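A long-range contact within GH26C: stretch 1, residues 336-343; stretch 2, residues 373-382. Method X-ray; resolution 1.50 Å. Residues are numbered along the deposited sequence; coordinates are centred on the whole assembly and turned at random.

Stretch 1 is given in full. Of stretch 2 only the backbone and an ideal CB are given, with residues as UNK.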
# COMPACT_ATOMS: atom_id res chain seq x y z
N THR A 336 -6.23 0.57 6.33
CA THR A 336 -7.24 0.91 7.31
C THR A 336 -7.95 -0.37 7.74
O THR A 336 -7.64 -1.48 7.28
CB THR A 336 -8.24 1.94 6.76
OG1 THR A 336 -8.99 2.52 7.84
CG2 THR A 336 -9.17 1.29 5.73
N GLY A 337 -8.88 -0.21 8.68
CA GLY A 337 -9.63 -1.34 9.18
C GLY A 337 -9.92 -1.18 10.66
O GLY A 337 -9.32 -0.37 11.37
N TYR A 338 -10.90 -1.94 11.12
CA TYR A 338 -11.19 -2.12 12.54
C TYR A 338 -11.16 -3.62 12.78
O TYR A 338 -12.01 -4.35 12.24
CB TYR A 338 -12.55 -1.54 12.93
CG TYR A 338 -12.82 -1.81 14.40
CD1 TYR A 338 -12.11 -1.15 15.37
CD2 TYR A 338 -13.79 -2.72 14.80
CE1 TYR A 338 -12.33 -1.40 16.71
CE2 TYR A 338 -14.03 -2.96 16.16
CZ TYR A 338 -13.27 -2.30 17.09
OH TYR A 338 -13.48 -2.52 18.44
N PHE A 339 -10.17 -4.09 13.54
CA PHE A 339 -9.97 -5.52 13.72
C PHE A 339 -10.94 -6.07 14.77
O PHE A 339 -11.02 -5.54 15.89
CB PHE A 339 -8.54 -5.81 14.16
CG PHE A 339 -7.49 -5.50 13.13
CD1 PHE A 339 -7.23 -6.38 12.10
CD2 PHE A 339 -6.71 -4.36 13.24
CE1 PHE A 339 -6.22 -6.11 11.17
CE2 PHE A 339 -5.72 -4.07 12.32
CZ PHE A 339 -5.48 -4.95 11.27
N VAL A 340 -11.64 -7.15 14.42
CA VAL A 340 -12.62 -7.80 15.28
C VAL A 340 -12.10 -9.19 15.61
O VAL A 340 -11.78 -9.97 14.71
CB VAL A 340 -13.99 -7.90 14.59
CG1 VAL A 340 -14.97 -8.67 15.46
CG2 VAL A 340 -14.54 -6.51 14.30
N THR A 341 -12.04 -9.50 16.91
CA THR A 341 -11.78 -10.85 17.41
C THR A 341 -12.93 -11.15 18.37
O THR A 341 -13.02 -10.54 19.44
CB THR A 341 -10.42 -10.89 18.11
OG1 THR A 341 -9.41 -10.40 17.22
CG2 THR A 341 -10.06 -12.32 18.53
N LEU A 342 -13.84 -12.06 17.98
CA LEU A 342 -15.13 -12.15 18.67
C LEU A 342 -15.00 -12.58 20.12
O LEU A 342 -15.89 -12.27 20.93
CB LEU A 342 -16.09 -13.06 17.89
CG LEU A 342 -16.48 -12.52 16.52
CD1 LEU A 342 -17.28 -13.56 15.74
CD2 LEU A 342 -17.28 -11.23 16.65
N SER A 343 -13.92 -13.29 20.49
CA SER A 343 -13.68 -13.64 21.89
C SER A 343 -13.21 -12.46 22.72
O SER A 343 -13.14 -12.57 23.96
CB SER A 343 -12.64 -14.76 22.00
OG SER A 343 -11.38 -14.35 21.48
N UNK A 373 -6.19 -4.27 5.94
CA UNK A 373 -5.19 -5.27 6.28
C UNK A 373 -5.78 -6.67 6.14
O UNK A 373 -6.96 -6.84 5.84
CB UNK A 373 -4.67 -5.05 7.70
N UNK A 374 -4.95 -7.70 6.33
CA UNK A 374 -5.42 -9.06 6.09
C UNK A 374 -6.36 -9.56 7.19
O UNK A 374 -6.34 -9.09 8.34
CB UNK A 374 -4.22 -10.01 5.97
N UNK A 375 -7.17 -10.55 6.82
CA UNK A 375 -7.87 -11.39 7.80
C UNK A 375 -6.98 -12.57 8.14
O UNK A 375 -6.28 -13.08 7.27
CB UNK A 375 -9.22 -11.86 7.27
N UNK A 376 -6.99 -13.00 9.40
CA UNK A 376 -6.05 -14.04 9.81
C UNK A 376 -6.57 -14.73 11.07
O UNK A 376 -6.88 -14.07 12.05
CB UNK A 376 -4.66 -13.45 10.05
N UNK A 377 -6.67 -16.07 11.00
CA UNK A 377 -7.14 -16.86 12.14
C UNK A 377 -8.47 -16.31 12.66
O UNK A 377 -9.42 -16.21 11.88
CB UNK A 377 -6.09 -16.86 13.26
N UNK A 378 -8.57 -15.94 13.95
CA UNK A 378 -9.85 -15.48 14.49
C UNK A 378 -10.04 -13.98 14.44
O UNK A 378 -10.96 -13.46 15.09
CB UNK A 378 -9.99 -15.95 15.94
N UNK A 379 -9.22 -13.26 13.68
CA UNK A 379 -9.26 -11.81 13.64
C UNK A 379 -9.56 -11.37 12.22
O UNK A 379 -8.89 -11.79 11.29
CB UNK A 379 -7.95 -11.20 14.14
N UNK A 380 -10.56 -10.52 12.06
CA UNK A 380 -10.94 -10.10 10.72
C UNK A 380 -11.18 -8.61 10.70
O UNK A 380 -11.67 -8.02 11.67
CB UNK A 380 -12.18 -10.85 10.24
N UNK A 381 -10.84 -8.00 9.57
CA UNK A 381 -11.28 -6.64 9.35
C UNK A 381 -12.18 -6.49 8.13
O UNK A 381 -12.65 -5.39 7.86
CB UNK A 381 -10.06 -5.73 9.21
N UNK A 382 -12.40 -7.57 7.38
CA UNK A 382 -13.54 -7.61 6.47
C UNK A 382 -14.31 -8.89 6.78
O UNK A 382 -13.72 -9.94 7.03
CB UNK A 382 -13.10 -7.56 5.01

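Position 373 has its CA-to-CB bond directed toward stretch 1, with the ideal CB 3.7 Å from Phe339 CZ and 4.7 Å from Thr336 O. An apolar group, aliphatic or aromatic, would suit the ring tip. The residue is Trp373: its CB packs 3.7 Å from Phe339 CZ; chi1 is -157° (t), and the far end of the indole, CH2 of Trp373, lies 8.0 Å from Phe339 CZ. Its backbone N gives a weak hydrogen bond to Thr336 O (3.4 Å, 149°).

Positions 374, 375, 376 and 377 find nothing of stretch 1 within 5.5 Å of their ideal CB atoms, so the contact selects little. Tyr374 sets its carbonyl O at the edge of the Phe339 ring, 4.1 Å from CE1. Position 375 holds Asn375, its OD1 accepting from the backbone N of 381 (2.8 Å) and of 382 (3.1 Å). Position 376, which is Tyr376, opens a type II' turn ending at 379. At 377, phi/psi of 52/-123 fits the turn's second place, where glycine is the usual choice, yet the residue is Gln377.

Position 378 points sideways, its ideal CB 4.5 Å from Thr341 CG2, with open space beyond; small or polar residues would do. The residue is Asp378; its O receives a hydrogen bond from water 2 (2.7 Å), which accepts one from Leu342 N (3.1 Å).

At 379 the ideal CB lies 3.5 Å from Thr341 OG1 and 5.3 Å from Phe339 CD1. A hydroxyl offers a partner for the first, and a methyl could approach the second; serine would meet the first, valine the second, and threonine both. Thr379 supplies both groups: OG1 hydrogen-bonds Thr341 OG1 at 2.8 Å, either being a possible donor, and CG2 comes 3.9 Å from Phe339 CD1.

Position 380 sits opposite Val340 in an antiparallel hydrogen-bonded pair, CA-CA 5.4 Å. Both side chains occupy the same face, where Val340 and, farther out, Leu342 present apolar surface; a long aliphatic or aromatic side chain could cover it. Tyr380 does so with chi1 of 64° (p): Val340 CB stands over one ring face, 3.9 Å from the centroid and 20° off the normal, while Leu342 CG lies at the edge, 4.2 Å from CE1. Val340 N to Tyr380 O (2.9 Å) and Tyr380 N to Val340 O (3.0 Å) secure the pair.

Position 381 points toward stretch 1, its ideal CB 3.9 Å from Tyr338 O, 4.1 Å from Phe339 CD1 and 4.4 Å from Gly337 CA. These close neighbours favour a small residue such as alanine, serine or cysteine. Cys381 places SG 5.1 Å from the Phe339 ring centroid, obliquely.

Position 382 points away, leaving the choice open; Thr382 OG1 accepts from Asn375 ND2 (3.1 Å).

Stretch 2 (373-382) WYNYQDTYCT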
# COMPACT_ATOMS: atom_id res chain seq x y z
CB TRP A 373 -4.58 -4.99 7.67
CG TRP A 373 -3.22 -5.60 7.82
CD1 TRP A 373 -2.85 -6.52 8.77
CD2 TRP A 373 -2.05 -5.35 7.02
NE1 TRP A 373 -1.53 -6.88 8.59
CE2 TRP A 373 -1.01 -6.17 7.54
CE3 TRP A 373 -1.78 -4.51 5.93
CZ2 TRP A 373 0.28 -6.19 6.99
CZ3 TRP A 373 -0.49 -4.53 5.38
CH2 TRP A 373 0.51 -5.37 5.91
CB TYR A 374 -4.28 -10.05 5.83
CG TYR A 374 -3.11 -10.09 6.79
CD1 TYR A 374 -3.27 -10.45 8.13
CD2 TYR A 374 -1.82 -9.82 6.33
CE1 TYR A 374 -2.15 -10.53 8.99
CE2 TYR A 374 -0.73 -9.90 7.17
CZ TYR A 374 -0.90 -10.25 8.47
OH TYR A 374 0.21 -10.33 9.31
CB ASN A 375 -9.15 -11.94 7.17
CG ASN A 375 -10.24 -10.88 6.96
OD1 ASN A 375 -10.19 -9.78 7.50
ND2 ASN A 375 -11.24 -11.25 6.15
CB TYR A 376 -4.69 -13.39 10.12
CG TYR A 376 -3.62 -14.37 10.55
CD1 TYR A 376 -2.97 -15.17 9.63
CD2 TYR A 376 -3.27 -14.48 11.88
CE1 TYR A 376 -1.99 -16.07 10.03
CE2 TYR A 376 -2.29 -15.37 12.29
CZ TYR A 376 -1.66 -16.15 11.36
OH TYR A 376 -0.68 -17.04 11.78
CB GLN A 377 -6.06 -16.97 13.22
CG GLN A 377 -4.81 -17.65 12.68
CD GLN A 377 -3.77 -17.95 13.74
OE1 GLN A 377 -3.75 -17.34 14.81
NE2 GLN A 377 -2.88 -18.90 13.43
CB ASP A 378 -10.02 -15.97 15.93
CG ASP A 378 -10.25 -17.45 16.00
OD1 ASP A 378 -11.03 -17.97 15.17
OD2 ASP A 378 -9.64 -18.10 16.87
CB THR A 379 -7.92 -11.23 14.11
OG1 THR A 379 -7.70 -11.65 15.46
CG2 THR A 379 -7.96 -9.71 14.08
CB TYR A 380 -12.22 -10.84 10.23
CG TYR A 380 -13.53 -10.58 10.99
CD1 TYR A 380 -13.82 -11.24 12.17
CD2 TYR A 380 -14.48 -9.69 10.50
CE1 TYR A 380 -15.02 -11.04 12.86
CE2 TYR A 380 -15.71 -9.48 11.17
CZ TYR A 380 -15.96 -10.15 12.36
OH TYR A 380 -17.17 -9.99 13.05
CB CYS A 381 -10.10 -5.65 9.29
SG CYS A 381 -9.02 -5.86 7.87
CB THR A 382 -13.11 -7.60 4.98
OG1 THR A 382 -12.30 -8.75 4.69
CG2 THR A 382 -12.38 -6.29 4.61
O HOH W 1 -12.74 -2.98 9.14
O HOH W 2 -13.50 -14.16 15.79
O HOH W 3 -10.41 -16.10 19.48
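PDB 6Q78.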